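Local coordinates for ribose-phosphate pyrophosphokinase (Sulfolobus solfataricus, PDB 4TWB), which makes phosphoribosyl diphosphate (PRPP) by transferring the pyrophosphoryl group of ATP to the 1-hydroxyl of ribose 5-phosphate, at residues Ile45-Leu51 against Leu77-Thr83; Ile156-Leu162 against Lys210-Ile215. All coordinates share one frame; numbering follows the deposited sequence.

Contact 1: residues Ile45-Leu51 against Leu77-Thr83; sequences IRDEEVL and LGAKKLT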
loop_
_atom_site.group_PDB
_atom_site.type_symbol
_atom_site.label_atom_id
_atom_site.label_comp_id
_atom_site.label_asym_id
_atom_site.label_seq_id
_atom_site.Cartn_x
_atom_site.Cartn_y
_atom_site.Cartn_z
ATOM N N ILE A 45 21.312 0.887 -16.323
ATOM C CA ILE A 45 20.906 2.258 -16.090
ATOM C C ILE A 45 22.119 2.991 -15.570
ATOM O O ILE A 45 22.132 4.213 -15.497
ATOM C CB ILE A 45 19.832 2.304 -14.996
ATOM C CG1 ILE A 45 18.487 1.808 -15.530
ATOM C CG2 ILE A 45 19.692 3.696 -14.426
ATOM C CD1 ILE A 45 17.459 1.689 -14.440
ATOM N N ARG A 46 23.140 2.214 -15.219
ATOM C CA ARG A 46 24.334 2.706 -14.527
ATOM C C ARG A 46 24.424 4.234 -14.350
ATOM O O ARG A 46 24.425 4.718 -13.219
ATOM C CB ARG A 46 25.616 2.120 -15.148
ATOM C CG ARG A 46 26.920 2.441 -14.395
ATOM C CD ARG A 46 26.789 2.347 -12.866
ATOM N NE ARG A 46 26.263 1.061 -12.410
ATOM C CZ ARG A 46 26.070 0.744 -11.132
ATOM N NH1 ARG A 46 26.368 1.620 -10.175
ATOM N NH2 ARG A 46 25.582 -0.448 -10.808
ATOM N N ASP A 47 24.496 5.001 -15.434
ATOM C CA ASP A 47 24.617 6.454 -15.261
ATOM C C ASP A 47 23.551 7.291 -15.975
ATOM O O ASP A 47 23.714 8.501 -16.164
ATOM C CB ASP A 47 26.026 6.927 -15.617
ATOM C CG ASP A 47 26.972 6.857 -14.431
ATOM O OD1 ASP A 47 26.740 7.590 -13.442
ATOM O OD2 ASP A 47 27.943 6.069 -14.489
ATOM N N GLU A 48 22.453 6.635 -16.334
ATOM C CA GLU A 48 21.345 7.270 -17.029
ATOM C C GLU A 48 20.553 8.258 -16.151
ATOM O O GLU A 48 20.534 8.149 -14.920
ATOM C CB GLU A 48 20.408 6.192 -17.567
ATOM C CG GLU A 48 19.859 6.488 -18.940
ATOM C CD GLU A 48 20.928 6.397 -20.000
ATOM O OE1 GLU A 48 21.557 5.313 -20.099
ATOM O OE2 GLU A 48 21.137 7.408 -20.718
ATOM N N GLU A 49 19.919 9.237 -16.798
ATOM C CA GLU A 49 18.910 10.065 -16.145
ATOM C C GLU A 49 17.562 9.413 -16.402
ATOM O O GLU A 49 17.207 9.114 -17.546
ATOM C CB GLU A 49 18.918 11.479 -16.710
ATOM C CG GLU A 49 19.915 12.412 -16.043
ATOM C CD GLU A 49 19.929 13.799 -16.676
ATOM O OE1 GLU A 49 19.982 14.800 -15.920
ATOM O OE2 GLU A 49 19.884 13.883 -17.928
ATOM N N VAL A 50 16.804 9.175 -15.344
ATOM C CA VAL A 50 15.579 8.405 -15.497
ATOM C C VAL A 50 14.304 9.241 -15.379
ATOM O O VAL A 50 14.211 10.190 -14.595
ATOM C CB VAL A 50 15.532 7.241 -14.503
ATOM C CG1 VAL A 50 14.286 6.398 -14.732
ATOM C CG2 VAL A 50 16.770 6.395 -14.653
ATOM N N LEU A 51 13.327 8.883 -16.198
ATOM C CA LEU A 51 11.993 9.439 -16.083
ATOM C C LEU A 51 11.077 8.288 -15.734
ATOM O O LEU A 51 10.720 7.494 -16.607
ATOM C CB LEU A 51 11.544 10.076 -17.399
ATOM C CG LEU A 51 12.302 11.309 -17.888
ATOM C CD1 LEU A 51 11.615 11.903 -19.110
ATOM C CD2 LEU A 51 12.431 12.346 -16.779
ATOM N N LEU A 77 20.459 1.019 -8.660
ATOM C CA LEU A 77 21.047 0.519 -9.895
ATOM C C LEU A 77 21.978 1.527 -10.573
ATOM O O LEU A 77 22.424 1.303 -11.702
ATOM C CB LEU A 77 19.952 0.087 -10.863
ATOM C CG LEU A 77 19.295 -1.263 -10.569
ATOM C CD1 LEU A 77 17.954 -1.367 -11.285
ATOM C CD2 LEU A 77 20.215 -2.384 -11.000
ATOM N N GLY A 78 22.256 2.638 -9.893
ATOM C CA GLY A 78 23.230 3.600 -10.377
ATOM C C GLY A 78 22.727 4.896 -10.992
ATOM O O GLY A 78 23.489 5.863 -11.071
ATOM N N ALA A 79 21.469 4.919 -11.437
ATOM C CA ALA A 79 20.884 6.086 -12.104
ATOM C C ALA A 79 21.445 7.426 -11.616
ATOM O O ALA A 79 21.733 7.587 -10.422
ATOM C CB ALA A 79 19.379 6.073 -11.945
ATOM N N LYS A 80 21.574 8.386 -12.537
ATOM C CA LYS A 80 22.192 9.681 -12.229
ATOM C C LYS A 80 21.189 10.652 -11.620
ATOM O O LYS A 80 21.527 11.502 -10.783
ATOM C CB LYS A 80 22.827 10.298 -13.484
ATOM C CG LYS A 80 23.954 11.310 -13.207
ATOM C CD LYS A 80 25.238 10.620 -12.692
ATOM C CE LYS A 80 25.173 10.267 -11.194
ATOM N NZ LYS A 80 26.085 9.144 -10.783
ATOM N N LYS A 81 19.942 10.514 -12.048
ATOM C CA LYS A 81 18.872 11.382 -11.571
ATOM C C LYS A 81 17.551 10.639 -11.712
ATOM O O LYS A 81 17.315 9.944 -12.712
ATOM C CB LYS A 81 18.836 12.666 -12.395
ATOM C CG LYS A 81 18.089 13.830 -11.757
ATOM C CD LYS A 81 17.646 14.825 -12.823
ATOM C CE LYS A 81 17.373 16.198 -12.231
ATOM N NZ LYS A 81 17.087 17.194 -13.305
ATOM N N LEU A 82 16.701 10.766 -10.701
ATOM C CA LEU A 82 15.391 10.144 -10.759
ATOM C C LEU A 82 14.345 11.245 -10.830
ATOM O O LEU A 82 14.262 12.096 -9.936
ATOM C CB LEU A 82 15.132 9.269 -9.529
ATOM C CG LEU A 82 14.243 8.041 -9.737
ATOM C CD1 LEU A 82 13.349 7.859 -8.521
ATOM C CD2 LEU A 82 13.411 8.112 -11.017
ATOM N N THR A 83 13.561 11.221 -11.904
ATOM C CA THR A 83 12.400 12.084 -12.026
ATOM C C THR A 83 11.165 11.208 -11.989
ATOM O O THR A 83 10.960 10.351 -12.857
ATOM C CB THR A 83 12.414 12.884 -13.329
ATOM O OG1 THR A 83 13.471 13.853 -13.282
ATOM C CG2 THR A 83 11.087 13.589 -13.520
#
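V50 N donates to K81 O at 2.8 Å, and V50 O accepts from T83 N at 3.0 Å, so one residue of the first strand bonds on both sides of L82, the pattern of a parallel bridge. Before this pair, E48 O takes the amide of K80 in a nearly straight bond (N-H...O 171°). These bonds tie 49-53 to 81-86, neighbouring parallel strands of a beta-alpha-beta crossover in the N-terminal domain; the connecting helix 60-76 packs on V50, A79 and L82 through I74.

The apolar contacts lie partly on that helix side. A79 CB touches both I45 CG2, 3.5 Å away, and V50 CG2, 3.8 Å away, which approach it from the same side; a methyl suits a place shared by two branched side chains. A chi1 of -177° sets V50 CG2 opposite the carbonyl carbon and beside the backbone N, from where it reaches A79 CB. On the other face, L51 and T83 lie side by side, L51 CD2 resting 3.5 Å from T83 CB.

Charged groups gather at the exposed loop end. K80, bent at chi2 and chi3, runs alongside D47 and forms a salt bridge from NZ to D47 OD1 at 3.1 Å. The R46 chain also folds back, laying one face of its guanidinium over L77 O and G78, whose positive phi (104°) is readily adopted without a side chain.

Contact 2: residues Ile156-Leu162 against Lys210-Ile215; sequences IEDPFIL and KDVVII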
loop_
_atom_site.group_PDB
_atom_site.type_symbol
_atom_site.label_atom_id
_atom_site.label_comp_id
_atom_site.label_asym_id
_atom_site.label_seq_id
_atom_site.Cartn_x
_atom_site.Cartn_y
_atom_site.Cartn_z
ATOM N N ILE A 156 -18.193 21.366 -27.559
ATOM C CA ILE A 156 -19.238 22.207 -27.008
ATOM C C ILE A 156 -19.450 23.494 -27.788
ATOM O O ILE A 156 -18.556 24.342 -27.880
ATOM C CB ILE A 156 -18.990 22.469 -25.518
ATOM C CG1 ILE A 156 -18.800 21.119 -24.813
ATOM C CG2 ILE A 156 -20.129 23.285 -24.918
ATOM C CD1 ILE A 156 -19.349 21.053 -23.433
ATOM N N GLU A 157 -20.644 23.612 -28.360
ATOM C CA GLU A 157 -21.043 24.785 -29.115
ATOM C C GLU A 157 -21.625 25.813 -28.149
ATOM O O GLU A 157 -22.651 25.564 -27.525
ATOM C CB GLU A 157 -22.092 24.371 -30.145
ATOM C CG GLU A 157 -22.280 25.334 -31.304
ATOM C CD GLU A 157 -23.345 24.857 -32.275
ATOM O OE1 GLU A 157 -24.252 24.114 -31.838
ATOM O OE2 GLU A 157 -23.277 25.223 -33.470
ATOM N N ASP A 158 -20.966 26.959 -28.013
ATOM C CA ASP A 158 -21.400 27.996 -27.063
ATOM C C ASP A 158 -21.219 27.543 -25.599
ATOM O O ASP A 158 -22.193 27.268 -24.894
ATOM C CB ASP A 158 -22.855 28.421 -27.334
ATOM C CG ASP A 158 -23.247 29.696 -26.603
ATOM O OD1 ASP A 158 -24.447 29.856 -26.292
ATOM O OD2 ASP A 158 -22.360 30.536 -26.343
ATOM N N PRO A 159 -19.960 27.475 -25.139
ATOM C CA PRO A 159 -19.646 26.994 -23.799
ATOM C C PRO A 159 -19.739 28.073 -22.730
ATOM O O PRO A 159 -19.270 29.186 -22.913
ATOM C CB PRO A 159 -18.177 26.567 -23.924
ATOM C CG PRO A 159 -17.788 26.802 -25.362
ATOM C CD PRO A 159 -18.740 27.795 -25.889
ATOM N N PHE A 160 -20.352 27.735 -21.609
ATOM C CA PHE A 160 -20.200 28.516 -20.398
ATOM C C PHE A 160 -19.448 27.641 -19.385
ATOM O O PHE A 160 -19.772 26.475 -19.186
ATOM C CB PHE A 160 -21.561 28.939 -19.847
ATOM C CG PHE A 160 -21.474 29.827 -18.639
ATOM C CD1 PHE A 160 -21.578 31.201 -18.762
ATOM C CD2 PHE A 160 -21.271 29.286 -17.383
ATOM C CE1 PHE A 160 -21.493 32.013 -17.657
ATOM C CE2 PHE A 160 -21.179 30.092 -16.279
ATOM C CZ PHE A 160 -21.293 31.462 -16.413
ATOM N N ILE A 161 -18.431 28.191 -18.748
ATOM C CA ILE A 161 -17.609 27.387 -17.859
ATOM C C ILE A 161 -17.865 27.687 -16.390
ATOM O O ILE A 161 -17.605 28.787 -15.910
ATOM C CB ILE A 161 -16.134 27.509 -18.221
ATOM C CG1 ILE A 161 -15.870 26.642 -19.454
ATOM C CG2 ILE A 161 -15.259 27.074 -17.069
ATOM C CD1 ILE A 161 -14.757 27.139 -20.309
ATOM N N LEU A 162 -18.393 26.685 -15.690
ATOM C CA LEU A 162 -18.884 26.840 -14.324
ATOM C C LEU A 162 -18.020 26.064 -13.346
ATOM O O LEU A 162 -17.827 24.859 -13.502
ATOM C CB LEU A 162 -20.318 26.324 -14.228
ATOM C CG LEU A 162 -21.285 26.949 -13.224
ATOM C CD1 LEU A 162 -22.207 25.865 -12.715
ATOM C CD2 LEU A 162 -20.550 27.599 -12.082
ATOM N N LYS A 210 -27.243 28.556 -22.279
ATOM C CA LYS A 210 -25.896 28.161 -22.702
ATOM C C LYS A 210 -25.557 26.698 -22.385
ATOM O O LYS A 210 -26.176 26.082 -21.523
ATOM C CB LYS A 210 -24.843 29.092 -22.096
ATOM C CG LYS A 210 -24.991 30.533 -22.529
ATOM C CD LYS A 210 -23.665 31.272 -22.486
ATOM C CE LYS A 210 -23.815 32.731 -22.926
ATOM N NZ LYS A 210 -24.410 32.850 -24.295
ATOM N N ASP A 211 -24.582 26.150 -23.108
ATOM C CA ASP A 211 -24.082 24.797 -22.865
ATOM C C ASP A 211 -23.019 24.796 -21.768
ATOM O O ASP A 211 -21.838 25.006 -22.043
ATOM C CB ASP A 211 -23.465 24.213 -24.135
ATOM C CG ASP A 211 -24.494 23.688 -25.099
ATOM O OD1 ASP A 211 -25.558 23.239 -24.644
ATOM O OD2 ASP A 211 -24.237 23.703 -26.316
ATOM N N VAL A 212 -23.432 24.544 -20.531
ATOM C CA VAL A 212 -22.532 24.643 -19.389
ATOM C C VAL A 212 -21.550 23.478 -19.262
ATOM O O VAL A 212 -21.885 22.326 -19.545
ATOM C CB VAL A 212 -23.313 24.784 -18.088
ATOM C CG1 VAL A 212 -22.368 24.792 -16.898
ATOM C CG2 VAL A 212 -24.154 26.048 -18.129
ATOM N N VAL A 213 -20.328 23.797 -18.854
ATOM C CA VAL A 213 -19.314 22.792 -18.565
ATOM C C VAL A 213 -18.811 23.014 -17.151
ATOM O O VAL A 213 -18.221 24.051 -16.847
ATOM C CB VAL A 213 -18.116 22.898 -19.509
ATOM C CG1 VAL A 213 -17.129 21.782 -19.240
ATOM C CG2 VAL A 213 -18.580 22.854 -20.939
ATOM N N ILE A 214 -19.060 22.047 -16.278
ATOM C CA ILE A 214 -18.610 22.141 -14.893
ATOM C C ILE A 214 -17.259 21.458 -14.702
ATOM O O ILE A 214 -17.133 20.246 -14.898
ATOM C CB ILE A 214 -19.624 21.530 -13.927
ATOM C CG1 ILE A 214 -21.029 22.011 -14.273
ATOM C CG2 ILE A 214 -19.273 21.904 -12.502
ATOM C CD1 ILE A 214 -22.088 21.578 -13.297
ATOM N N ILE A 215 -16.262 22.249 -14.308
ATOM C CA ILE A 215 -14.882 21.782 -14.222
ATOM C C ILE A 215 -14.336 21.736 -12.787
ATOM O O ILE A 215 -14.375 22.729 -12.060
ATOM C CB ILE A 215 -13.949 22.661 -15.076
ATOM C CG1 ILE A 215 -14.452 22.727 -16.511
ATOM C CG2 ILE A 215 -12.534 22.120 -15.059
ATOM C CD1 ILE A 215 -13.570 23.556 -17.419
#
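K210 lays its aliphatic chain against F160, with K210 CB 4.0 Å from F160 CB and CD close to the same carbon, before the chain bends at chi4 (-57°) and carries NZ to the carboxylate of D158. That salt bridge is a long one, 3.6 Å from K210 NZ to D158 OD1, and the two side chains cross at about a right angle. A long chain with a charged end suits this place, where the buried base of a phenylalanine lies next to an exposed acid. With an alanine here, D158 is likely to lose its cationic mate and F160 CB the cover of the K210 CD methylene.

Beyond this end the backbones pair in parallel. D158 O accepts D211 N, and the ladder runs on through F160 N to D211 O, V213 N to F160 O at 2.8 Å, L162 N to V213 O at 2.9 Å, and I215 N to L162 O. F160 N stands above the plane of the D211 carbonyl, whereas V213 N meets F160 O almost head-on.

The side chains alternate between two faces. On one, L162 CB lies 3.7 Å from V212 CG1; I214, farther along, packs on helix 223-233. On the other, I161 CG2 meets I215 CD1 at 3.9 Å, and helices 145-155 and 169-178 cover this layer of branched residues, whose shape suits extended strands. At its edge the I156 and D211 side chains cross at an oblique angle, I156 CG2 3.6 Å from D211 CB; the D211 carboxylate is held by S239 through OD1, while OD2 lies 2.7 Å from E157 O. Strands 159-163 and 211-216 are thus adjacent in the helix-flanked parallel sheet of the type I phosphoribosyltransferase fold, with 183-185 beyond the first and 239-244 beyond the second, which ends at D216, predicted to bind ribose 5-phosphate.

Contact 1 closes before contact 2 opens along the chain, and the two sit on opposite sides of its centre, with their own centres about 44 Å apart and nearest atoms about 25 Å apart. They share no strand or helix: contact 1 belongs to the mixed sheet of the N-terminal domain, contact 2 to the parallel sheet of the phosphoribosyltransferase domain. In contact 1 a single helix links the strands; in contact 2 the connection passes through helix 169-178 and strand 183-185, and strand 211-216 leads toward the ribose 5-phosphate-binding segment S220-T224, which runs into helix 223-233. Each PRTase-like domain thus has its own parallel strand pairing, and of the two only contact 2 borders ribose 5-phosphate-binding residues.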